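Local atomic coordinates of acyl-coenzyme A oxidase 3 (Yarrowia lipolytica, PDB entry 5YS9), a protein that oxidises acyl-CoA thioesters to trans-2-enoyl-CoA with FAD as cofactor, passing the electrons to oxygen to give hydrogen peroxide in peroxisomal fatty acid beta-oxidation. Residues P243-G248 against G262-T267; E512-V517 against G599-E604. All blocks are in the same frame, centred on the assembly; numbering follows the deposited sequence.

Overall arrangement
Contact 1 comes first along the chain and pairs two antiparallel strands of the beta-sheet in the middle domain, the strand-rich part of the acyl-CoA oxidase fold that lies between helical regions. Contact 2 follows it and crosses helix 507-534 with helix 598-604 in the C-terminal helical region. The two share no strand, helix or sheet: their centres are 53 Å apart, on opposite sides of the chain's centre, and their nearest atoms are about 40 Å apart. What they have in common is the dimer, since residues of both reach the second subunit. The G262 end of contact 1 also lies about 9 Å from a bound FAD, measured from that residue.

Contact 1: residues P243-G248 against G262-T267; sequences PGIALG and GWIQFT
W263 lays its indole flat along the backbone of the neighbouring strand 245-249. L247 CA sits over its six-membered ring, 3.8 Å from the centroid and 14° off the normal, and G248 CA makes a second CH-pi contact over the five-membered ring. A side chain on G248 would run into W263 NE1, so glycine leaves room for the indole. The ring gets there because CG takes the crowded position between backbone N and carbonyl carbon (chi1 56°). A246 CB, on the same sheet face, meets W263 CZ3 at 3.8 Å. The other face carries I245, L247, I264 and F266: I245 CD1 lies 3.7 Å from F266 CD2, the two side by side.

Beneath these side chains, 245-249 and 262-272 pair as neighbouring antiparallel strands of the middle-domain beta-sheet, joined by the 13 residues between the segments. A246 and Q265 form a hydrogen-bonded pair, with A246 N to Q265 O at 2.8 Å and almost straight (177°), and Q265 N to A246 O at 2.7 Å. G248 and W263 exchange two longer bonds. At the other end T267 N donates to G244 O, which also accepts from a water that bonds T267 OG1. At G244 a CB would jam against the P243 carbonyl oxygen and clash with T267 O, so glycine fits best.

Strand 262-272 is also bonded along its other edge, to I201, K198 and T191, while Q265 NE2 bonds T197 OG1. V231 of strand 222-232 packs on the I245/F266 face, and F660 of the second subunit meets W263 edge-to-face on the other.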
ATOM      1  N   PRO A 243     -34.705  -6.385  23.628  1.00 32.69           N
ATOM      2  CA  PRO A 243     -34.172  -6.956  24.847  1.00 32.09           C
ATOM      3  C   PRO A 243     -33.060  -7.965  24.627  1.00 31.57           C
ATOM      4  O   PRO A 243     -33.180  -8.857  23.806  1.00 28.29           O
ATOM      5  CB  PRO A 243     -35.405  -7.667  25.484  1.00 34.75           C
ATOM      6  CG  PRO A 243     -36.608  -7.326  24.619  1.00 33.75           C
ATOM      7  CD  PRO A 243     -36.188  -6.284  23.626  1.00 31.07           C
ATOM      8  N   GLY A 244     -31.984  -7.847  25.384  1.00 33.33           N
ATOM      9  CA  GLY A 244     -30.871  -8.817  25.257  1.00 33.36           C
ATOM     10  C   GLY A 244     -29.894  -8.548  24.128  1.00 32.31           C
ATOM     11  O   GLY A 244     -28.936  -9.305  23.979  1.00 34.84           O
ATOM     12  N   ILE A 245     -30.122  -7.467  23.370  1.00 31.08           N
ATOM     13  CA  ILE A 245     -29.297  -7.068  22.236  1.00 33.66           C
ATOM     14  C   ILE A 245     -28.431  -5.897  22.683  1.00 33.87           C
ATOM     15  O   ILE A 245     -28.948  -4.886  23.145  1.00 30.89           O
ATOM     16  CB  ILE A 245     -30.145  -6.561  21.051  1.00 35.88           C
ATOM     17  CG1 ILE A 245     -31.121  -7.662  20.568  1.00 35.61           C
ATOM     18  CG2 ILE A 245     -29.247  -6.037  19.907  1.00 36.05           C
ATOM     19  CD1 ILE A 245     -30.469  -8.773  19.783  1.00 34.83           C
ATOM     20  N   ALA A 246     -27.119  -6.063  22.583  1.00 30.18           N
ATOM     21  CA  ALA A 246     -26.210  -4.984  22.777  1.00 29.64           C
ATOM     22  C   ALA A 246     -25.485  -4.798  21.452  1.00 32.66           C
ATOM     23  O   ALA A 246     -25.080  -5.765  20.807  1.00 33.30           O
ATOM     24  CB  ALA A 246     -25.240  -5.321  23.883  1.00 29.50           C
ATOM     25  N   LEU A 247     -25.314  -3.554  21.051  1.00 32.11           N
ATOM     26  CA  LEU A 247     -24.492  -3.247  19.906  1.00 31.18           C
ATOM     27  C   LEU A 247     -24.004  -1.788  19.928  1.00 31.23           C
ATOM     28  O   LEU A 247     -24.479  -0.982  20.726  1.00 30.94           O
ATOM     29  CB  LEU A 247     -25.287  -3.531  18.638  1.00 30.46           C
ATOM     30  CG  LEU A 247     -26.544  -2.710  18.425  1.00 30.60           C
ATOM     31  CD1 LEU A 247     -26.275  -1.284  17.975  1.00 29.77           C
ATOM     32  CD2 LEU A 247     -27.330  -3.499  17.379  1.00 32.64           C
ATOM     33  N   GLY A 248     -22.975  -1.522  19.139  1.00 31.20           N
ATOM     34  CA  GLY A 248     -22.338  -0.229  19.091  1.00 30.79           C
ATOM     35  C   GLY A 248     -21.526  -0.010  17.841  1.00 29.93           C
ATOM     36  O   GLY A 248     -21.217  -0.940  17.139  1.00 32.57           O
ATOM     37  N   GLY A 262     -20.705  -2.364  13.105  1.00 30.35           N
ATOM     38  CA  GLY A 262     -20.961  -2.392  14.488  1.00 30.94           C
ATOM     39  C   GLY A 262     -20.646  -3.754  15.029  1.00 32.21           C
ATOM     40  O   GLY A 262     -20.554  -4.707  14.258  1.00 33.08           O
ATOM     41  N   TRP A 263     -20.462  -3.801  16.353  1.00 29.27           N
ATOM     42  CA  TRP A 263     -20.376  -5.038  17.116  1.00 30.21           C
ATOM     43  C   TRP A 263     -21.733  -5.367  17.676  1.00 30.14           C
ATOM     44  O   TRP A 263     -22.489  -4.465  17.921  1.00 32.54           O
ATOM     45  CB  TRP A 263     -19.402  -4.929  18.290  1.00 31.23           C
ATOM     46  CG  TRP A 263     -19.652  -3.838  19.277  1.00 31.10           C
ATOM     47  CD1 TRP A 263     -19.125  -2.598  19.216  1.00 31.29           C
ATOM     48  CD2 TRP A 263     -20.447  -3.876  20.461  1.00 33.86           C
ATOM     49  NE1 TRP A 263     -19.540  -1.849  20.265  1.00 36.30           N
ATOM     50  CE2 TRP A 263     -20.343  -2.601  21.065  1.00 35.94           C
ATOM     51  CE3 TRP A 263     -21.224  -4.848  21.085  1.00 35.34           C
ATOM     52  CZ2 TRP A 263     -20.982  -2.269  22.261  1.00 35.29           C
ATOM     53  CZ3 TRP A 263     -21.874  -4.525  22.296  1.00 32.82           C
ATOM     54  CH2 TRP A 263     -21.738  -3.254  22.867  1.00 35.97           C
ATOM     55  N   ILE A 264     -22.031  -6.648  17.861  1.00 29.91           N
ATOM     56  CA  ILE A 264     -23.266  -7.086  18.495  1.00 31.61           C
ATOM     57  C   ILE A 264     -22.999  -8.198  19.526  1.00 31.56           C
ATOM     58  O   ILE A 264     -22.267  -9.144  19.265  1.00 35.08           O
ATOM     59  CB  ILE A 264     -24.300  -7.636  17.478  1.00 34.91           C
ATOM     60  CG1 ILE A 264     -24.306  -6.814  16.163  1.00 35.01           C
ATOM     61  CG2 ILE A 264     -25.697  -7.675  18.115  1.00 34.38           C
ATOM     62  CD1 ILE A 264     -25.189  -7.422  15.078  1.00 35.50           C
ATOM     63  N   GLN A 265     -23.640  -8.080  20.682  1.00 31.45           N
ATOM     64  CA  GLN A 265     -23.777  -9.149  21.634  1.00 30.41           C
ATOM     65  C   GLN A 265     -25.253  -9.483  21.829  1.00 34.39           C
ATOM     66  O   GLN A 265     -26.090  -8.572  21.902  1.00 36.10           O
ATOM     67  CB  GLN A 265     -23.200  -8.723  22.949  1.00 31.13           C
ATOM     68  CG  GLN A 265     -21.758  -8.225  22.840  1.00 30.81           C
ATOM     69  CD  GLN A 265     -21.187  -7.921  24.164  1.00 27.47           C
ATOM     70  OE1 GLN A 265     -21.917  -7.623  25.061  1.00 29.56           O
ATOM     71  NE2 GLN A 265     -19.892  -8.039  24.311  1.00 32.00           N
ATOM     72  N   PHE A 266     -25.535 -10.799  21.903  1.00 34.11           N
ATOM     73  CA  PHE A 266     -26.850 -11.368  22.230  1.00 31.31           C
ATOM     74  C   PHE A 266     -26.784 -12.038  23.585  1.00 29.53           C
ATOM     75  O   PHE A 266     -25.921 -12.861  23.819  1.00 31.18           O
ATOM     76  CB  PHE A 266     -27.215 -12.459  21.232  1.00 30.13           C
ATOM     77  CG  PHE A 266     -27.118 -12.036  19.812  1.00 29.25           C
ATOM     78  CD1 PHE A 266     -25.896 -12.141  19.120  1.00 30.48           C
ATOM     79  CD2 PHE A 266     -28.229 -11.589  19.138  1.00 27.54           C
ATOM     80  CE1 PHE A 266     -25.795 -11.743  17.800  1.00 29.30           C
ATOM     81  CE2 PHE A 266     -28.134 -11.201  17.798  1.00 28.09           C
ATOM     82  CZ  PHE A 266     -26.915 -11.256  17.145  1.00 28.06           C
ATOM     83  N   THR A 267     -27.703 -11.719  24.456  1.00 31.27           N
ATOM     84  CA  THR A 267     -27.769 -12.347  25.770  1.00 35.92           C
ATOM     85  C   THR A 267     -29.171 -12.910  25.932  1.00 37.20           C
ATOM     86  O   THR A 267     -30.163 -12.159  26.032  1.00 36.76           O
ATOM     87  CB  THR A 267     -27.448 -11.339  26.885  1.00 40.28           C
ATOM     88  OG1 THR A 267     -26.225 -10.645  26.564  1.00 41.47           O
ATOM     89  CG2 THR A 267     -27.317 -12.057  28.245  1.00 40.21           C
TER
HETATM   90  O   HOH W   1     -26.689  -8.537  25.228  1.00 42.26           O

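Contact 2: residues E512-V517 against G599-E604; sequences EAWEKV and GLFLRE
This is a steep helix-helix crossing in the C-terminal helical region, between helix 507-534 and the short helix 598-604, whose local axes pass 9.9 Å apart at 74°. F601 bridges the gap. Its side chain, with CG anti to the carbonyl carbon (chi1 -53°), reaches across so that the ring edge stands against the face of W514. The planes are at 88° with centroids 4.9 Å apart, a T-shaped stack in which F601 CZ comes to 3.5 Å from W514 CZ2. V517 CG1 lies over one face of the same phenyl ring, 3.9 Å from its centroid, and A513 CB approaches F601 CE2. V517 CG1 also packs against L600 CB and E604 CG.

W514 also touches T590, S593 and I594 of helix 579-596 and K560 and V563 of helix 547-573; I556 of the latter touches V517 and L600. An alanine in place of W514 would remove the indole face against which F601 stands and would probably loosen the packing between these helices.

On the flank, K516 runs past E604 obliquely, its CE 3.3 Å from E604 O and 3.7 Å from E604 CB. Its NZ donates to the backbone oxygens of A497 and L494. E604 OE2, whose position is less certain, makes a salt bridge with R524 further along helix 507-534. K516 NZ and E604 OE1 stay 5.7 Å apart, so any attraction is probably weak and longer-ranged. Between the two segments apolar surfaces do the joining; E604-R524 adds a charged link between the same helices, whereas K516 ties helix 507-534 elsewhere.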
ATOM      1  N   GLU A 512       2.493 -22.109 -23.469  1.00 42.43           N
ATOM      2  CA  GLU A 512       3.103 -23.380 -23.123  1.00 47.43           C
ATOM      3  C   GLU A 512       4.089 -23.180 -21.962  1.00 42.61           C
ATOM      4  O   GLU A 512       4.150 -23.983 -21.033  1.00 38.79           O
ATOM      5  CB  GLU A 512       3.783 -23.988 -24.352  1.00 50.89           C
ATOM      6  CG  GLU A 512       4.185 -25.450 -24.210  1.00 56.51           C
ATOM      7  CD  GLU A 512       5.288 -25.812 -25.186  1.00 58.72           C
ATOM      8  OE1 GLU A 512       6.463 -25.932 -24.797  1.00 63.49           O
ATOM      9  OE2 GLU A 512       4.991 -25.928 -26.380  1.00 58.09           O
ATOM     10  N   ALA A 513       4.820 -22.082 -22.013  1.00 42.40           N
ATOM     11  CA  ALA A 513       5.801 -21.784 -20.977  1.00 46.29           C
ATOM     12  C   ALA A 513       5.170 -21.569 -19.569  1.00 42.94           C
ATOM     13  O   ALA A 513       5.756 -21.958 -18.578  1.00 38.14           O
ATOM     14  CB  ALA A 513       6.634 -20.575 -21.394  1.00 47.24           C
ATOM     15  N   TRP A 514       3.981 -20.958 -19.506  1.00 39.59           N
ATOM     16  CA  TRP A 514       3.216 -20.848 -18.242  1.00 38.34           C
ATOM     17  C   TRP A 514       2.592 -22.183 -17.798  1.00 37.89           C
ATOM     18  O   TRP A 514       2.464 -22.452 -16.583  1.00 35.38           O
ATOM     19  CB  TRP A 514       2.155 -19.713 -18.309  1.00 37.67           C
ATOM     20  CG  TRP A 514       2.804 -18.420 -18.101  1.00 38.99           C
ATOM     21  CD1 TRP A 514       3.097 -17.477 -19.045  1.00 38.92           C
ATOM     22  CD2 TRP A 514       3.353 -17.945 -16.865  1.00 38.66           C
ATOM     23  NE1 TRP A 514       3.795 -16.434 -18.459  1.00 39.63           N
ATOM     24  CE2 TRP A 514       3.963 -16.695 -17.128  1.00 37.29           C
ATOM     25  CE3 TRP A 514       3.398 -18.463 -15.554  1.00 38.04           C
ATOM     26  CZ2 TRP A 514       4.594 -15.935 -16.122  1.00 37.63           C
ATOM     27  CZ3 TRP A 514       4.003 -17.708 -14.552  1.00 35.74           C
ATOM     28  CH2 TRP A 514       4.613 -16.456 -14.847  1.00 36.55           C
ATOM     29  N   GLU A 515       2.189 -23.004 -18.770  1.00 35.43           N
ATOM     30  CA  GLU A 515       1.754 -24.373 -18.483  1.00 36.60           C
ATOM     31  C   GLU A 515       2.907 -25.186 -17.935  1.00 36.63           C
ATOM     32  O   GLU A 515       2.722 -25.950 -16.966  1.00 39.17           O
ATOM     33  CB  GLU A 515       1.100 -25.038 -19.715  1.00 37.06           C
ATOM     34  CG  GLU A 515      -0.219 -24.377 -20.135  1.00 36.46           C
ATOM     35  CD  GLU A 515      -0.911 -25.069 -21.313  1.00 42.39           C
ATOM     36  OE1 GLU A 515      -0.302 -25.950 -21.972  1.00 49.69           O
ATOM     37  OE2 GLU A 515      -2.090 -24.749 -21.590  1.00 42.60           O
ATOM     38  N   LYS A 516       4.111 -24.995 -18.478  1.00 37.65           N
ATOM     39  CA  LYS A 516       5.222 -25.745 -17.958  1.00 41.35           C
ATOM     40  C   LYS A 516       5.508 -25.442 -16.486  1.00 39.24           C
ATOM     41  O   LYS A 516       5.625 -26.332 -15.686  1.00 38.40           O
ATOM     42  CB  LYS A 516       6.518 -25.533 -18.751  1.00 47.10           C
ATOM     43  CG  LYS A 516       7.446 -26.740 -18.551  1.00 46.99           C
ATOM     44  CD  LYS A 516       8.913 -26.448 -18.697  1.00 46.97           C
ATOM     45  CE  LYS A 516       9.768 -27.651 -18.316  1.00 47.81           C
ATOM     46  NZ  LYS A 516       9.908 -28.658 -19.398  1.00 46.43           N
ATOM     47  N   VAL A 517       5.687 -24.180 -16.154  1.00 40.88           N
ATOM     48  CA  VAL A 517       6.106 -23.823 -14.803  1.00 40.14           C
ATOM     49  C   VAL A 517       4.993 -24.114 -13.753  1.00 39.72           C
ATOM     50  O   VAL A 517       5.311 -24.504 -12.647  1.00 39.64           O
ATOM     51  CB  VAL A 517       6.656 -22.363 -14.727  1.00 41.33           C
ATOM     52  CG1 VAL A 517       7.855 -22.211 -15.669  1.00 40.89           C
ATOM     53  CG2 VAL A 517       5.579 -21.322 -15.047  1.00 40.38           C
ATOM     54  N   GLY A 599      13.139 -16.905 -12.524  1.00 46.59           N
ATOM     55  CA  GLY A 599      13.650 -18.080 -11.859  1.00 47.79           C
ATOM     56  C   GLY A 599      12.827 -19.317 -12.113  1.00 49.41           C
ATOM     57  O   GLY A 599      13.358 -20.402 -12.208  1.00 49.98           O
ATOM     58  N   LEU A 600      11.522 -19.158 -12.205  1.00 47.98           N
ATOM     59  CA  LEU A 600      10.654 -20.282 -12.432  1.00 45.71           C
ATOM     60  C   LEU A 600      11.015 -20.936 -13.742  1.00 45.79           C
ATOM     61  O   LEU A 600      11.099 -22.142 -13.837  1.00 46.00           O
ATOM     62  CB  LEU A 600       9.233 -19.764 -12.562  1.00 48.34           C
ATOM     63  CG  LEU A 600       8.232 -19.872 -11.422  1.00 49.43           C
ATOM     64  CD1 LEU A 600       8.879 -19.793 -10.061  1.00 44.38           C
ATOM     65  CD2 LEU A 600       7.161 -18.815 -11.580  1.00 50.85           C
ATOM     66  N   PHE A 601      11.214 -20.114 -14.755  1.00 47.06           N
ATOM     67  CA  PHE A 601      11.586 -20.555 -16.093  1.00 49.28           C
ATOM     68  C   PHE A 601      12.975 -21.160 -16.239  1.00 49.87           C
ATOM     69  O   PHE A 601      13.170 -22.085 -17.000  1.00 47.06           O
ATOM     70  CB  PHE A 601      11.293 -19.460 -17.100  1.00 49.35           C
ATOM     71  CG  PHE A 601       9.888 -18.973 -17.024  1.00 45.92           C
ATOM     72  CD1 PHE A 601       9.529 -18.009 -16.112  1.00 46.44           C
ATOM     73  CD2 PHE A 601       8.920 -19.521 -17.819  1.00 42.31           C
ATOM     74  CE1 PHE A 601       8.232 -17.573 -16.023  1.00 46.40           C
ATOM     75  CE2 PHE A 601       7.618 -19.093 -17.735  1.00 46.58           C
ATOM     76  CZ  PHE A 601       7.274 -18.120 -16.836  1.00 46.42           C
ATOM     77  N   LEU A 602      13.932 -20.604 -15.514  1.00 52.56           N
ATOM     78  CA  LEU A 602      15.274 -21.173 -15.430  1.00 54.30           C
ATOM     79  C   LEU A 602      15.265 -22.555 -14.756  1.00 54.69           C
ATOM     80  O   LEU A 602      15.801 -23.525 -15.269  1.00 55.48           O
ATOM     81  CB  LEU A 602      16.224 -20.219 -14.683  1.00 57.22           C
ATOM     82  CG  LEU A 602      17.258 -19.405 -15.510  1.00 63.10           C
ATOM     83  CD1 LEU A 602      16.865 -19.159 -16.964  1.00 57.59           C
ATOM     84  CD2 LEU A 602      17.634 -18.087 -14.803  1.00 59.75           C
ATOM     85  N   ARG A 603      14.633 -22.632 -13.607  1.00 56.96           N
ATOM     86  CA  ARG A 603      14.613 -23.845 -12.829  1.00 57.63           C
ATOM     87  C   ARG A 603      13.952 -25.038 -13.540  1.00 58.07           C
ATOM     88  O   ARG A 603      14.418 -26.154 -13.372  1.00 55.77           O
ATOM     89  CB  ARG A 603      13.923 -23.553 -11.508  1.00 61.18           C
ATOM     90  CG  ARG A 603      13.973 -24.662 -10.494  1.00 66.11           C
ATOM     91  CD  ARG A 603      12.688 -25.474 -10.459  1.00 67.65           C
ATOM     92  NE  ARG A 603      12.421 -25.867  -9.080  1.00 64.77           N
ATOM     93  CZ  ARG A 603      12.899 -26.949  -8.473  1.00 62.18           C
ATOM     94  NH1 ARG A 603      12.553 -27.174  -7.212  1.00 73.18           N
ATOM     95  NH2 ARG A 603      13.679 -27.820  -9.102  1.00 61.30           N
ATOM     96  N   GLU A 604      12.881 -24.810 -14.311  1.00 55.67           N
ATOM     97  CA  GLU A 604      12.251 -25.892 -15.081  1.00 57.39           C
ATOM     98  C   GLU A 604      12.989 -26.190 -16.369  1.00 54.81           C
ATOM     99  O   GLU A 604      12.716 -27.189 -17.002  1.00 60.06           O
ATOM    100  CB  GLU A 604      10.784 -25.583 -15.422  1.00 58.24           C
ATOM    101  CG  GLU A 604       9.876 -25.399 -14.227  1.00 57.76           C
ATOM    102  CD  GLU A 604       9.719 -26.649 -13.391  1.00 58.06           C
ATOM    103  OE1 GLU A 604       9.184 -27.660 -13.881  1.00 60.91           O
ATOM    104  OE2 GLU A 604      10.131 -26.615 -12.225  1.00 62.79           O
TER